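Local coordinates for citrate synthase (Metallosphaera sedula, PDB 6ABW) that catalyses the condensation of acetyl-CoA with oxaloacetate to give citrate and CoA, the entry step of the tricarboxylic acid cycle, at the interface of chains A and B. Numbering follows the deposited sequence. Chains: chain A/B, Citrate synthase.

The interface of chains A and B. Residues chain A 207, 212, 216, 220; chain B 220, 223-224, 226.
A:Ser212 reaches across to B:Ala223 at the two-fold interface of a citrate synthase dimer, the family's usual working unit, where helix 214-225 of one chain packs against its symmetry mate. The serine sits in the short loop between helices 199-208 and 214-225. Its OG lies anti to the backbone N (chi1 -172°), which turns the hydroxyl towards the last turn of the partner helix, and it donates a hydrogen bond of 2.7 Å to B:Ala223 O. The approach is fairly straight, with a C=O...OG angle of 152°, though the hydroxyl is tilted 23° from the carbonyl plane. Near this C-terminal end, the bond gives the helix carbonyl a partner from the other chain. With an alanine in place of A:Ser212, B:Ala223 O would probably lose its cross-chain donor, weakening the tie between the loop and the helix end.

B:Ala223 packs into the angle between helices 199-208 and 214-225 of chain A. From the first, the methyl CG2 of A:Thr207 lies 3.6 Å from B:Ala223 O and 4.0 Å from B:Ala224 CA, while OG1 turns away from that carbonyl. From the second, A:Ser216 faces the B:Ala223 methyl CB, with its backbone O at 3.6 Å and its CB at 4.1 Å. Further along, A:Ala220 brings CB to 4.3 Å from B:Ala223 CB; such small side chains let the helices run close together. B:Lys226 extends alongside A:Ser216, its CD 3.9 Å from OG.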
loop_
_atom_site.group_PDB
_atom_site.type_symbol
_atom_site.label_atom_id
_atom_site.label_comp_id
_atom_site.label_asym_id
_atom_site.label_seq_id
_atom_site.Cartn_x
_atom_site.Cartn_y
_atom_site.Cartn_z
ATOM N N THR A 207 2.800 6.242 -3.344
ATOM C CA THR A 207 3.295 6.177 -2.012
ATOM C C THR A 207 4.601 6.985 -1.917
ATOM O O THR A 207 4.828 7.709 -0.927
ATOM C CB THR A 207 3.462 4.698 -1.589
ATOM O OG1 THR A 207 2.152 4.079 -1.604
ATOM C CG2 THR A 207 3.961 4.578 -0.206
ATOM N N SER A 212 7.091 8.564 1.737
ATOM C CA SER A 212 7.074 7.319 2.516
ATOM C C SER A 212 8.312 6.476 2.154
ATOM O O SER A 212 8.756 6.473 1.019
ATOM C CB SER A 212 5.755 6.558 2.307
ATOM O OG SER A 212 5.723 5.454 3.237
ATOM N N SER A 216 7.730 0.838 2.443
ATOM C CA SER A 216 6.297 1.132 2.380
ATOM C C SER A 216 5.848 1.306 0.926
ATOM O O SER A 216 4.721 0.953 0.633
ATOM C CB SER A 216 5.884 2.325 3.237
ATOM O OG SER A 216 5.680 1.822 4.561
ATOM N N ALA A 220 2.800 -1.006 -0.665
ATOM C CA ALA A 220 1.694 -0.589 -1.507
ATOM C C ALA A 220 1.632 -1.371 -2.858
ATOM O O ALA A 220 0.556 -1.750 -3.351
ATOM C CB ALA A 220 1.786 0.885 -1.781
ATOM N N ALA B 220 -2.539 0.232 1.672
ATOM C CA ALA B 220 -1.886 1.159 0.765
ATOM C C ALA B 220 -2.064 2.651 1.192
ATOM O O ALA B 220 -1.139 3.476 1.105
ATOM C CB ALA B 220 -2.411 0.966 -0.629
ATOM N N ALA B 223 0.334 3.209 4.022
ATOM C CA ALA B 223 1.682 3.317 3.458
ATOM C C ALA B 223 1.957 4.732 2.957
ATOM O O ALA B 223 3.012 5.304 3.222
ATOM C CB ALA B 223 1.897 2.319 2.305
ATOM N N ALA B 224 1.015 5.319 2.247
ATOM C CA ALA B 224 1.160 6.692 1.801
ATOM C C ALA B 224 1.085 7.741 2.936
ATOM O O ALA B 224 1.887 8.696 2.984
ATOM C CB ALA B 224 0.083 7.005 0.757
ATOM N N LYS B 226 2.134 7.359 5.914
ATOM C CA LYS B 226 3.324 7.332 6.684
ATOM C C LYS B 226 4.338 8.409 6.200
ATOM O O LYS B 226 5.179 8.858 7.017
ATOM C CB LYS B 226 3.957 5.933 6.654
ATOM C CG LYS B 226 4.898 5.690 7.766
ATOM C CD LYS B 226 5.422 4.251 7.624
ATOM C CE LYS B 226 6.743 4.140 8.315
ATOM N NZ LYS B 226 7.348 2.829 8.038
#